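PDB 5KCI: uncharacterized protein YPL067C from Saccharomyces cerevisiae, which is of unknown function but probably belongs with the histidine triad proteins, a group of nucleotide-binding enzymes, and may be linked to amyloid toxicity. Local coordinates for residues K79-S84 with V111-H116; Y96-G101 with H168-F173; Y87-N92 with D189-G194. All blocks are in the same frame, centred on the assembly; numbering follows the deposited sequence. Where two conformers were deposited one is given.

Interaction 1 of 3, residues K79-S84 with V111-H116; sequences KAFSSS and VALPVH
The F81 ring meets L113 obliquely at CE2 and CZ, while A80 CB lies 4.0 Å above one face of the same ring, displaced toward the rim. Both methyls of L113 take part: CD2 comes within 3.7 Å of F81 CE2, and CD1 within 3.8 Å of F81 CZ. The A80 methyl is the other partner of this branched end, 4.1 Å from L113 CD1. A80 CB also packs against V111 CB at 3.7 Å; V111 CG1, anti to the backbone N (chi1 -176°), meets A80 CB, and CG2 meets A80 CA. A80 CB thus touches both the valine and the leucine, with no hydrogen bond joining the two segments.

Segment 79-84 is shaped by a type II beta turn from K79 to S82. K79 O is gripped twice, by S82 N at 3.0 Å and by S82 OG at 2.7 Å, the hydroxyl in the carbonyl plane on a lone pair; F81, third in the turn, has positive phi. An alanine in place of L113 would probably open a gap beside F81 CE2 and CZ and leave the A80 methyl with less to rest on.

The contact joins two loops, one leading into strand 87-91 and the other running from strand 102-109 to helix 120-135. Beyond them, F81 stacks on F133 and touches M130 of that helix as well as L107 and S109 of strand 102-109, while R129 NH2 donates to A80 O.

Interaction 2 of 3, residues Y96-G101 with H168-F173; sequences YNFEPG and HVLLFF. With SO4 (sulfate ion), chain D.
F98 CG and L170 CG both stand anti to their own carbonyl carbons, beside the backbone N (chi1 -60° for F98), which places the two CG atoms on their facing sides; the side chains cross at about a right angle. F98 CE2 lies 3.6 Å from L170 CD2, the approach to the ring being oblique, and CZ meets CD1. F172 turns the other way, CG anti to its N, and the rim of its ring reaches P100 O and G101 C in plane. E99 crosses F172 at about a right angle; its OE2, bonded to W19 N, approaches the ring obliquely, 3.5 Å from F172 CZ. F173 N donates to G101 O at 2.8 Å from above the carbonyl plane.

The Y96 and H168 rings are near parallel, planes at 28°, but slid apart and barely overlap; Y96 OH is bound by N154 ND2. H168 NE2 makes an almost straight bond, 172°, to sulfate O2 at 2.8 Å, and ND1 pairs with H104 NE2. H166 of the same strand, with N154 and S160 from outside it, completes this anion site. The sulfate, probably from the crystallisation liquor, may mark the place of a phosphate, as in histidine triad proteins.

Interaction 3 of 3, residues Y87-N92 with D189-G194; sequences YAVRAN and DILSHG
L191 projects from the last turn of helix 180-193 onto the backbone of strand 87-91, touching V89, R90 and A91. From CB the chain runs to CG, which stands anti to the carbonyl carbon (chi1 -61°), and there divides into two methyls with different partners. CD1 rests on A91 CB at 4.1 Å, at the C-terminal end of strand 87-91. CD2 presses on the strand's main chain: V89 O lies 3.8 Å away, and R90 C and A91 N each 3.9 Å. The same methyl reaches V89 CG2, at 4.1 Å, and the two side chains cross at about a right angle.

The other V89 branch, CG1, sits between the backbone N and the carbonyl carbon and touches G194 CA, just where the helix ends. G194 has positive phi, a conformation that favours glycine, and its N still bonds to I190 O at 2.7 Å. Strand and helix segments run roughly antiparallel, at 149°, with their axes 8.2 Å apart; V89 also packs on L105 of the adjacent strand.

No hydrogen bond links the two segments. V89 O has a partner within its own strand, R90 NH1 at 3.1 Å, which stands well above the V89 carbonyl plane, while V89 O itself lies in the plane of the R90 guanidinium. Across the two segments the helix is therefore held to this edge of the sheet by van der Waals contact alone, one leucine methyl lying against peptide atoms and the other against A91 CB.

Interactions 2 and 3 each include a strand of the antiparallel sheet, 165-172 and 87-91, while interaction 1 joins loops that adjoin strands 87-91 and 102-109. Along the chain come 79-84, 87-92, 96-101, 111-116, 168-173 and 189-194, so interaction 1 interleaves with both others, while interaction 2 falls wholly between the two segments of interaction 3. Interactions 1 and 2 lie on opposite sides of the chain's centre, their centres about 23 Å apart, without touching. Interaction 3 bridges them, centred about 16 Å from interaction 1 and 15 Å from interaction 2: its strand 87-91 and helix 180-193 connect the F81 loop, through Y87, to strand 165-172, where I190 meets L171 and N92 meets H168.

Interaction 1 of 3, residues K79-S84 with V111-H116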
ATOM      1  N   LYS A  79      -8.317  16.725  -3.604  1.00 50.98           N
ATOM      2  CA  LYS A  79      -7.556  15.758  -4.390  1.00 45.57           C
ATOM      3  C   LYS A  79      -6.934  14.700  -3.486  1.00 37.59           C
ATOM      4  O   LYS A  79      -6.533  14.992  -2.361  1.00 34.48           O
ATOM      5  CB  LYS A  79      -6.442  16.462  -5.184  1.00 48.97           C
ATOM      6  CG  LYS A  79      -6.857  17.077  -6.528  1.00 56.55           C
ATOM      7  CD  LYS A  79      -5.746  17.978  -7.116  1.00 55.66           C
ATOM      8  CE  LYS A  79      -4.586  17.187  -7.710  1.00 58.70           C
ATOM      9  NZ  LYS A  79      -3.408  18.071  -8.084  1.00 59.09           N
ATOM     10  N   ALA A  80      -6.857  13.466  -3.987  1.00 32.12           N
ATOM     11  CA  ALA A  80      -6.199  12.386  -3.276  1.00 30.15           C
ATOM     12  C   ALA A  80      -4.805  12.846  -2.883  1.00 29.78           C
ATOM     13  O   ALA A  80      -4.149  13.547  -3.651  1.00 29.77           O
ATOM     14  CB  ALA A  80      -6.115  11.149  -4.161  1.00 27.07           C
ATOM     15  N   PHE A  81      -4.405  12.542  -1.651  1.00 38.28           N
ATOM     16  CA  PHE A  81      -3.071  12.822  -1.117  1.00 39.33           C
ATOM     17  C   PHE A  81      -2.797  14.314  -0.905  1.00 40.35           C
ATOM     18  O   PHE A  81      -1.668  14.673  -0.510  1.00 34.43           O
ATOM     19  CB  PHE A  81      -1.973  12.228  -2.015  1.00 32.79           C
ATOM     20  CG  PHE A  81      -2.169  10.774  -2.306  1.00 30.59           C
ATOM     21  CD1 PHE A  81      -2.381   9.867  -1.269  1.00 27.40           C
ATOM     22  CD2 PHE A  81      -2.174  10.312  -3.614  1.00 29.57           C
ATOM     23  CE1 PHE A  81      -2.588   8.525  -1.530  1.00 31.09           C
ATOM     24  CE2 PHE A  81      -2.381   8.980  -3.882  1.00 28.40           C
ATOM     25  CZ  PHE A  81      -2.594   8.081  -2.844  1.00 26.24           C
ATOM     26  N   SER A  82      -3.787  15.194  -1.120  1.00 37.34           N
ATOM     27  CA  SER A  82      -3.598  16.631  -0.966  1.00 31.42           C
ATOM     28  C   SER A  82      -3.466  17.050   0.484  1.00 31.73           C
ATOM     29  O   SER A  82      -3.047  18.178   0.745  1.00 37.20           O
ATOM     30  CB  SER A  82      -4.777  17.401  -1.557  1.00 34.73           C
ATOM     31  OG  SER A  82      -5.922  17.115  -0.786  1.00 33.88           O
ATOM     32  N   SER A  83      -3.847  16.192   1.421  1.00 38.39           N
ATOM     33  CA  SER A  83      -3.773  16.493   2.841  1.00 47.40           C
ATOM     34  C   SER A  83      -3.519  15.196   3.595  1.00 37.57           C
ATOM     35  O   SER A  83      -4.042  14.151   3.213  1.00 37.61           O
ATOM     36  CB  SER A  83      -5.072  17.137   3.334  1.00 53.85           C
ATOM     37  OG  SER A  83      -5.078  17.210   4.741  1.00 52.12           O
ATOM     38  N   SER A  84      -2.713  15.265   4.661  1.00 43.86           N
ATOM     39  CA  SER A  84      -2.357  14.054   5.394  1.00 46.73           C
ATOM     40  C   SER A  84      -3.565  13.391   6.048  1.00 37.77           C
ATOM     41  O   SER A  84      -3.499  12.206   6.406  1.00 36.34           O
ATOM     42  CB  SER A  84      -1.286  14.369   6.443  1.00 53.11           C
ATOM     43  OG  SER A  84      -1.751  15.253   7.445  1.00 52.14           O
ATOM     44  N   VAL A 111      -9.741   9.052  -0.810  1.00 32.23           N
ATOM     45  CA  VAL A 111     -10.103   9.343  -2.191  1.00 33.83           C
ATOM     46  C   VAL A 111      -9.665   8.161  -3.036  1.00 36.80           C
ATOM     47  O   VAL A 111      -8.480   7.794  -3.060  1.00 34.73           O
ATOM     48  CB  VAL A 111      -9.443  10.643  -2.680  1.00 31.31           C
ATOM     49  CG1 VAL A 111      -9.900  10.978  -4.089  1.00 30.01           C
ATOM     50  CG2 VAL A 111      -9.756  11.787  -1.738  1.00 39.13           C
ATOM     51  N   ALA A 112     -10.617   7.547  -3.718  1.00 32.07           N
ATOM     52  CA  ALA A 112     -10.262   6.462  -4.610  1.00 36.28           C
ATOM     53  C   ALA A 112      -9.448   7.007  -5.782  1.00 35.57           C
ATOM     54  O   ALA A 112      -9.627   8.151  -6.217  1.00 34.07           O
ATOM     55  CB  ALA A 112     -11.533   5.751  -5.100  1.00 42.59           C
ATOM     56  N   LEU A 113      -8.535   6.171  -6.267  1.00 34.68           N
ATOM     57  CA  LEU A 113      -7.778   6.385  -7.489  1.00 33.69           C
ATOM     58  C   LEU A 113      -8.100   5.248  -8.453  1.00 40.73           C
ATOM     59  O   LEU A 113      -7.781   4.081  -8.153  1.00 36.06           O
ATOM     60  CB  LEU A 113      -6.274   6.442  -7.207  1.00 30.10           C
ATOM     61  CG  LEU A 113      -5.865   7.592  -6.285  1.00 32.17           C
ATOM     62  CD1 LEU A 113      -5.698   7.082  -4.869  1.00 28.44           C
ATOM     63  CD2 LEU A 113      -4.596   8.276  -6.787  1.00 43.95           C
ATOM     64  N   PRO A 114      -8.778   5.536  -9.680  1.00 44.03           N
ATOM     65  CA  PRO A 114      -9.276   4.463 -10.581  1.00 41.77           C
ATOM     66  C   PRO A 114      -8.180   3.816 -11.423  1.00 43.12           C
ATOM     67  O   PRO A 114      -8.208   3.818 -12.664  1.00 37.93           O
ATOM     68  CB  PRO A 114     -10.295   5.213 -11.451  1.00 42.56           C
ATOM     69  CG  PRO A 114     -10.472   6.591 -10.866  1.00 43.62           C
ATOM     70  CD  PRO A 114      -9.249   6.877 -10.078  1.00 49.89           C
ATOM     71  N   VAL A 115      -7.206   3.198 -10.754  1.00 40.01           N
ATOM     72  CA  VAL A 115      -5.997   2.756 -11.441  1.00 36.49           C
ATOM     73  C   VAL A 115      -6.186   1.562 -12.370  1.00 40.79           C
ATOM     74  O   VAL A 115      -5.247   1.216 -13.107  1.00 47.66           O
ATOM     75  CB  VAL A 115      -4.898   2.425 -10.405  1.00 36.82           C
ATOM     76  CG1 VAL A 115      -4.570   3.655  -9.588  1.00 37.39           C
ATOM     77  CG2 VAL A 115      -5.336   1.274  -9.484  1.00 37.08           C
ATOM     78  N   HIS A 116      -7.331   0.890 -12.341  1.00 42.50           N
ATOM     79  CA  HIS A 116      -7.646  -0.225 -13.216  0.64 47.30           C
ATOM     80  C   HIS A 116      -8.927   0.079 -13.989  1.00 57.23           C
ATOM     81  O   HIS A 116      -9.798  -0.784 -14.110  1.00 61.62           O
ATOM     82  CB  HIS A 116      -7.810  -1.530 -12.425  0.64 46.12           C
ATOM     83  CG  HIS A 116      -6.564  -2.005 -11.725  0.64 31.60           C
ATOM     84  ND1 HIS A 116      -5.395  -2.280 -12.398  0.64 33.31           N
ATOM     85  CD2 HIS A 116      -6.333  -2.327 -10.430  0.64 29.67           C
ATOM     86  CE1 HIS A 116      -4.480  -2.695 -11.539  0.64 33.90           C
ATOM     87  NE2 HIS A 116      -5.023  -2.729 -10.338  0.64 32.03           N
TER

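Interaction 2 of 3, residues Y96-G101 with H168-F173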
ATOM      1  N   TYR A  96       2.989 -10.521   1.806  1.00 27.66           N
ATOM      2  CA  TYR A  96       3.193 -11.532   0.786  1.00 31.76           C
ATOM      3  C   TYR A  96       4.633 -12.049   0.832  1.00 32.90           C
ATOM      4  O   TYR A  96       5.488 -11.523   1.545  1.00 34.18           O
ATOM      5  CB  TYR A  96       2.894 -10.984  -0.592  1.00 26.79           C
ATOM      6  CG  TYR A  96       1.438 -10.534  -0.811  1.00 24.23           C
ATOM      7  CD1 TYR A  96       0.473 -10.732   0.159  1.00 27.31           C
ATOM      8  CD2 TYR A  96       1.077  -9.908  -1.990  1.00 31.06           C
ATOM      9  CE1 TYR A  96      -0.880 -10.300  -0.076  1.00 31.11           C
ATOM     10  CE2 TYR A  96      -0.228  -9.474  -2.217  1.00 29.97           C
ATOM     11  CZ  TYR A  96      -1.189  -9.686  -1.269  1.00 34.62           C
ATOM     12  OH  TYR A  96      -2.471  -9.252  -1.534  1.00 34.24           O
ATOM     13  N   ASN A  97       4.904 -13.057   0.010  1.00 31.49           N
ATOM     14  CA  ASN A  97       6.142 -13.836   0.130  1.00 35.53           C
ATOM     15  C   ASN A  97       7.179 -13.245  -0.801  1.00 32.94           C
ATOM     16  O   ASN A  97       7.261 -13.588  -1.982  1.00 34.66           O
ATOM     17  CB  ASN A  97       5.890 -15.297  -0.193  1.00 38.08           C
ATOM     18  CG  ASN A  97       7.089 -16.166   0.113  1.00 47.37           C
ATOM     19  OD1 ASN A  97       7.946 -15.799   0.914  1.00 48.42           O
ATOM     20  ND2 ASN A  97       7.139 -17.332  -0.512  1.00 45.05           N
ATOM     21  N   PHE A  98       7.995 -12.353  -0.248  1.00 31.19           N
ATOM     22  CA  PHE A  98       9.025 -11.628  -0.968  1.00 28.97           C
ATOM     23  C   PHE A  98      10.393 -11.972  -0.378  1.00 33.73           C
ATOM     24  O   PHE A  98      10.498 -12.503   0.726  1.00 37.96           O
ATOM     25  CB  PHE A  98       8.778 -10.128  -0.864  1.00 33.38           C
ATOM     26  CG  PHE A  98       7.468  -9.691  -1.426  1.00 30.26           C
ATOM     27  CD1 PHE A  98       7.068 -10.127  -2.669  1.00 34.09           C
ATOM     28  CD2 PHE A  98       6.659  -8.822  -0.724  1.00 26.10           C
ATOM     29  CE1 PHE A  98       5.864  -9.717  -3.207  1.00 38.60           C
ATOM     30  CE2 PHE A  98       5.450  -8.408  -1.256  1.00 26.52           C
ATOM     31  CZ  PHE A  98       5.064  -8.846  -2.500  1.00 27.35           C
ATOM     32  N   GLU A  99      11.452 -11.626  -1.101  1.00 34.93           N
ATOM     33  CA  GLU A  99      12.781 -11.957  -0.602  1.00 35.22           C
ATOM     34  C   GLU A  99      13.109 -11.089   0.615  1.00 35.65           C
ATOM     35  O   GLU A  99      12.536 -10.013   0.800  1.00 32.52           O
ATOM     36  CB  GLU A  99      13.821 -11.789  -1.703  1.00 37.15           C
ATOM     37  CG  GLU A  99      14.062 -10.354  -2.203  1.00 32.97           C
ATOM     38  CD  GLU A  99      15.281 -10.236  -3.085  1.00 39.49           C
ATOM     39  OE1 GLU A  99      16.360 -10.726  -2.677  1.00 36.90           O
ATOM     40  OE2 GLU A  99      15.183  -9.633  -4.176  1.00 30.25           O
ATOM     41  N   PRO A 100      14.037 -11.533   1.466  1.00 38.77           N
ATOM     42  CA  PRO A 100      14.423 -10.706   2.608  1.00 37.71           C
ATOM     43  C   PRO A 100      14.765  -9.300   2.150  1.00 31.35           C
ATOM     44  O   PRO A 100      15.383  -9.103   1.101  1.00 33.08           O
ATOM     45  CB  PRO A 100      15.657 -11.426   3.174  1.00 49.54           C
ATOM     46  CG  PRO A 100      15.518 -12.809   2.738  1.00 45.03           C
ATOM     47  CD  PRO A 100      14.831 -12.773   1.397  1.00 36.94           C
ATOM     48  N   GLY A 101      14.336  -8.323   2.926  1.00 28.00           N
ATOM     49  CA  GLY A 101      14.634  -6.939   2.654  1.00 32.33           C
ATOM     50  C   GLY A 101      13.487  -6.199   2.009  1.00 31.68           C
ATOM     51  O   GLY A 101      13.449  -4.962   2.066  1.00 30.73           O
ATOM     52  N   HIS A 168      -0.762  -1.524  -2.326  1.00 23.33           N
ATOM     53  CA  HIS A 168       0.372  -2.224  -1.749  1.00 23.11           C
ATOM     54  C   HIS A 168       1.642  -1.501  -2.189  1.00 19.09           C
ATOM     55  O   HIS A 168       1.870  -1.315  -3.385  1.00 20.73           O
ATOM     56  CB  HIS A 168       0.349  -3.685  -2.174  1.00 26.20           C
ATOM     57  CG  HIS A 168      -0.865  -4.408  -1.698  1.00 25.71           C
ATOM     58  ND1 HIS A 168      -0.892  -5.085  -0.505  1.00 23.64           N
ATOM     59  CD2 HIS A 168      -2.124  -4.485  -2.207  1.00 28.87           C
ATOM     60  CE1 HIS A 168      -2.100  -5.594  -0.311  1.00 28.16           C
ATOM     61  NE2 HIS A 168      -2.864  -5.247  -1.331  1.00 24.02           N
ATOM     62  N   VAL A 169       2.420  -1.031  -1.220  1.00 23.60           N
ATOM     63  CA  VAL A 169       3.627  -0.257  -1.475  1.00 20.39           C
ATOM     64  C   VAL A 169       4.771  -1.083  -0.939  1.00 22.18           C
ATOM     65  O   VAL A 169       4.805  -1.370   0.261  1.00 22.01           O
ATOM     66  CB  VAL A 169       3.603   1.112  -0.790  1.00 20.19           C
ATOM     67  CG1 VAL A 169       4.895   1.844  -0.972  1.00 20.74           C
ATOM     68  CG2 VAL A 169       2.441   1.985  -1.305  1.00 26.74           C
ATOM     69  N   LEU A 170       5.674  -1.479  -1.820  1.00 22.43           N
ATOM     70  CA  LEU A 170       6.805  -2.333  -1.502  1.00 22.23           C
ATOM     71  C   LEU A 170       8.067  -1.500  -1.522  1.00 20.15           C
ATOM     72  O   LEU A 170       8.298  -0.751  -2.472  1.00 23.74           O
ATOM     73  CB  LEU A 170       6.946  -3.466  -2.524  1.00 23.33           C
ATOM     74  CG  LEU A 170       5.677  -4.294  -2.769  1.00 24.18           C
ATOM     75  CD1 LEU A 170       6.005  -5.448  -3.700  1.00 26.08           C
ATOM     76  CD2 LEU A 170       5.088  -4.827  -1.503  1.00 21.81           C
ATOM     77  N   LEU A 171       8.907  -1.697  -0.492  1.00 24.30           N
ATOM     78  CA  LEU A 171      10.170  -0.991  -0.369  1.00 26.12           C
ATOM     79  C   LEU A 171      11.256  -2.037  -0.264  1.00 28.03           C
ATOM     80  O   LEU A 171      11.141  -2.937   0.570  1.00 27.02           O
ATOM     81  CB  LEU A 171      10.210  -0.123   0.886  1.00 21.91           C
ATOM     82  CG  LEU A 171       9.094   0.896   1.071  1.00 25.64           C
ATOM     83  CD1 LEU A 171       9.347   1.705   2.318  1.00 29.62           C
ATOM     84  CD2 LEU A 171       8.979   1.766  -0.154  1.00 22.93           C
ATOM     85  N   PHE A 172      12.297  -1.937  -1.096  1.00 24.39           N
ATOM     86  CA  PHE A 172      13.359  -2.940  -1.068  1.00 23.11           C
ATOM     87  C   PHE A 172      14.592  -2.361  -0.380  1.00 26.58           C
ATOM     88  O   PHE A 172      15.154  -1.353  -0.834  1.00 22.94           O
ATOM     89  CB  PHE A 172      13.698  -3.429  -2.477  1.00 28.03           C
ATOM     90  CG  PHE A 172      14.688  -4.606  -2.522  1.00 22.38           C
ATOM     91  CD1 PHE A 172      14.731  -5.568  -1.519  1.00 26.71           C
ATOM     92  CD2 PHE A 172      15.522  -4.764  -3.619  1.00 35.27           C
ATOM     93  CE1 PHE A 172      15.617  -6.630  -1.592  1.00 31.96           C
ATOM     94  CE2 PHE A 172      16.397  -5.843  -3.699  1.00 35.90           C
ATOM     95  CZ  PHE A 172      16.436  -6.770  -2.676  1.00 30.12           C
ATOM     96  N   PHE A 173      15.024  -3.042   0.685  1.00 24.11           N
ATOM     97  CA  PHE A 173      16.238  -2.726   1.428  1.00 24.77           C
ATOM     98  C   PHE A 173      17.170  -3.926   1.256  1.00 28.23           C
ATOM     99  O   PHE A 173      17.110  -4.867   2.046  1.00 30.43           O
ATOM    100  CB  PHE A 173      15.940  -2.481   2.907  1.00 29.77           C
ATOM    101  CG  PHE A 173      15.001  -1.339   3.181  1.00 25.29           C
ATOM    102  CD1 PHE A 173      13.643  -1.551   3.256  1.00 26.67           C
ATOM    103  CD2 PHE A 173      15.475  -0.077   3.421  1.00 27.25           C
ATOM    104  CE1 PHE A 173      12.801  -0.528   3.556  1.00 22.58           C
ATOM    105  CE2 PHE A 173      14.642   0.948   3.716  1.00 31.01           C
ATOM    106  CZ  PHE A 173      13.274   0.726   3.766  1.00 30.69           C
TER
HETATM  107  S   SO4 D 203      -6.168  -6.651  -0.622  1.00 42.29           S
HETATM  108  O1  SO4 D 203      -7.468  -6.224  -0.054  1.00 43.09           O
HETATM  109  O2  SO4 D 203      -5.617  -5.716  -1.585  1.00 39.52           O
HETATM  110  O3  SO4 D 203      -5.182  -6.803   0.469  1.00 51.00           O
HETATM  111  O4  SO4 D 203      -6.335  -7.942  -1.281  1.00 48.63           O

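Interaction 3 of 3, residues Y87-N92 with D189-G194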
ATOM      1  N   TYR A  87      -5.133  10.115   3.903  1.00 31.67           N
ATOM      2  CA  TYR A  87      -4.481   8.843   3.649  1.00 26.01           C
ATOM      3  C   TYR A  87      -3.795   8.349   4.913  1.00 28.18           C
ATOM      4  O   TYR A  87      -3.628   9.080   5.891  1.00 33.13           O
ATOM      5  CB  TYR A  87      -3.476   8.969   2.482  1.00 24.95           C
ATOM      6  CG  TYR A  87      -2.430  10.028   2.682  1.00 28.75           C
ATOM      7  CD1 TYR A  87      -1.253   9.778   3.390  1.00 28.07           C
ATOM      8  CD2 TYR A  87      -2.617  11.295   2.163  1.00 32.06           C
ATOM      9  CE1 TYR A  87      -0.293  10.780   3.559  1.00 28.40           C
ATOM     10  CE2 TYR A  87      -1.670  12.300   2.338  1.00 32.82           C
ATOM     11  CZ  TYR A  87      -0.522  12.046   3.039  1.00 27.13           C
ATOM     12  OH  TYR A  87       0.414  13.060   3.202  1.00 31.37           O
ATOM     13  N   ALA A  88      -3.379   7.088   4.875  1.00 25.96           N
ATOM     14  CA  ALA A  88      -2.667   6.492   5.997  1.00 28.50           C
ATOM     15  C   ALA A  88      -1.825   5.337   5.479  1.00 33.38           C
ATOM     16  O   ALA A  88      -2.268   4.577   4.618  1.00 27.82           O
ATOM     17  CB  ALA A  88      -3.641   6.010   7.072  1.00 27.53           C
ATOM     18  N   VAL A  89      -0.616   5.207   6.006  1.00 28.41           N
ATOM     19  CA  VAL A  89       0.284   4.117   5.641  1.00 28.99           C
ATOM     20  C   VAL A  89       0.451   3.211   6.856  1.00 31.05           C
ATOM     21  O   VAL A  89       0.658   3.687   7.981  1.00 33.29           O
ATOM     22  CB  VAL A  89       1.629   4.646   5.103  1.00 31.23           C
ATOM     23  CG1 VAL A  89       2.324   5.488   6.117  1.00 45.21           C
ATOM     24  CG2 VAL A  89       2.518   3.490   4.680  1.00 32.10           C
ATOM     25  N   ARG A  90       0.316   1.901   6.634  1.00 31.05           N
ATOM     26  CA  ARG A  90       0.447   0.892   7.671  1.00 28.62           C
ATOM     27  C   ARG A  90       1.347  -0.226   7.178  1.00 29.46           C
ATOM     28  O   ARG A  90       1.478  -0.441   5.976  1.00 29.54           O
ATOM     29  CB  ARG A  90      -0.917   0.292   8.050  1.00 27.88           C
ATOM     30  CG  ARG A  90      -1.905   1.279   8.631  1.00 36.87           C
ATOM     31  CD  ARG A  90      -1.594   1.580  10.074  1.00 43.36           C
ATOM     32  NE  ARG A  90      -2.572   2.463  10.709  1.00 44.89           N
ATOM     33  CZ  ARG A  90      -2.574   3.788  10.611  1.00 50.36           C
ATOM     34  NH1 ARG A  90      -1.661   4.409   9.887  1.00 50.32           N
ATOM     35  NH2 ARG A  90      -3.507   4.497  11.232  1.00 53.88           N
ATOM     36  N   ALA A  91       2.017  -0.903   8.108  1.00 30.87           N
ATOM     37  CA  ALA A  91       2.674  -2.154   7.759  1.00 29.26           C
ATOM     38  C   ALA A  91       1.618  -3.226   7.514  1.00 38.19           C
ATOM     39  O   ALA A  91       0.621  -3.298   8.232  1.00 35.91           O
ATOM     40  CB  ALA A  91       3.634  -2.585   8.877  1.00 40.84           C
ATOM     41  N   ASN A  92       1.805  -4.027   6.462  1.00 34.53           N
ATOM     42  CA  ASN A  92       0.907  -5.153   6.215  1.00 34.06           C
ATOM     43  C   ASN A  92       1.136  -6.206   7.291  1.00 39.87           C
ATOM     44  O   ASN A  92       2.262  -6.683   7.476  1.00 31.60           O
ATOM     45  CB  ASN A  92       1.120  -5.757   4.824  1.00 32.68           C
ATOM     46  CG  ASN A  92      -0.013  -6.712   4.418  1.00 30.43           C
ATOM     47  OD1 ASN A  92      -0.555  -7.444   5.254  1.00 31.01           O
ATOM     48  ND2 ASN A  92      -0.366  -6.712   3.138  1.00 38.65           N
ATOM     49  N   ASP A 189      10.404   4.778  11.251  1.00 55.26           N
ATOM     50  CA  ASP A 189      10.444   6.209  10.963  1.00 55.87           C
ATOM     51  C   ASP A 189       9.331   6.610   9.997  1.00 48.04           C
ATOM     52  O   ASP A 189       8.552   7.540  10.259  1.00 46.11           O
ATOM     53  CB  ASP A 189      11.826   6.550  10.383  1.00 54.21           C
ATOM     54  CG  ASP A 189      12.257   7.956  10.699  1.00 55.09           C
ATOM     55  OD1 ASP A 189      12.106   8.367  11.864  1.00 59.82           O
ATOM     56  OD2 ASP A 189      12.743   8.652   9.785  1.00 59.22           O
ATOM     57  N   ILE A 190       9.228   5.895   8.877  1.00 45.38           N
ATOM     58  CA  ILE A 190       8.207   6.194   7.874  1.00 42.01           C
ATOM     59  C   ILE A 190       6.819   6.122   8.479  1.00 38.46           C
ATOM     60  O   ILE A 190       5.979   7.004   8.266  1.00 42.78           O
ATOM     61  CB  ILE A 190       8.342   5.230   6.685  1.00 48.34           C
ATOM     62  CG1 ILE A 190       9.593   5.559   5.902  1.00 48.37           C
ATOM     63  CG2 ILE A 190       7.109   5.289   5.795  1.00 53.86           C
ATOM     64  CD1 ILE A 190      10.097   4.430   5.061  1.00 44.44           C
ATOM     65  N   LEU A 191       6.530   5.035   9.191  1.00 45.11           N
ATOM     66  CA  LEU A 191       5.195   4.840   9.738  1.00 47.05           C
ATOM     67  C   LEU A 191       4.868   5.862  10.821  1.00 50.61           C
ATOM     68  O   LEU A 191       3.702   6.243  10.981  1.00 42.29           O
ATOM     69  CB  LEU A 191       5.072   3.426  10.296  1.00 43.13           C
ATOM     70  CG  LEU A 191       5.263   2.292   9.287  1.00 41.29           C
ATOM     71  CD1 LEU A 191       5.295   0.954  10.006  1.00 46.65           C
ATOM     72  CD2 LEU A 191       4.155   2.320   8.245  1.00 35.29           C
ATOM     73  N   SER A 192       5.875   6.295  11.582  1.00 52.93           N
ATOM     74  CA  SER A 192       5.655   7.278  12.633  1.00 53.60           C
ATOM     75  C   SER A 192       5.384   8.650  12.040  1.00 40.55           C
ATOM     76  O   SER A 192       4.431   9.324  12.435  1.00 42.65           O
ATOM     77  CB  SER A 192       6.870   7.328  13.565  1.00 53.80           C
ATOM     78  OG  SER A 192       6.787   8.443  14.426  1.00 63.91           O
ATOM     79  N   HIS A 193       6.213   9.078  11.084  1.00 40.46           N
ATOM     80  CA  HIS A 193       6.032  10.373  10.436  1.00 45.96           C
ATOM     81  C   HIS A 193       4.879  10.370   9.434  1.00 38.53           C
ATOM     82  O   HIS A 193       4.207  11.392   9.274  1.00 40.75           O
ATOM     83  CB  HIS A 193       7.316  10.785   9.717  1.00 66.31           C
ATOM     84  CG  HIS A 193       8.465  11.049  10.634  1.00 86.27           C
ATOM     85  ND1 HIS A 193       8.392  11.947  11.678  1.00 88.29           N
ATOM     86  CD2 HIS A 193       9.719  10.542  10.660  1.00 95.12           C
ATOM     87  CE1 HIS A 193       9.552  11.978  12.309  1.00 92.39           C
ATOM     88  NE2 HIS A 193      10.373  11.134  11.711  1.00 97.01           N
ATOM     89  N   GLY A 194       4.655   9.254   8.747  1.00 36.82           N
ATOM     90  CA  GLY A 194       3.728   9.207   7.638  1.00 32.02           C
ATOM     91  C   GLY A 194       4.326   9.795   6.371  1.00 31.64           C
ATOM     92  O   GLY A 194       5.414  10.365   6.353  1.00 39.09           O
TER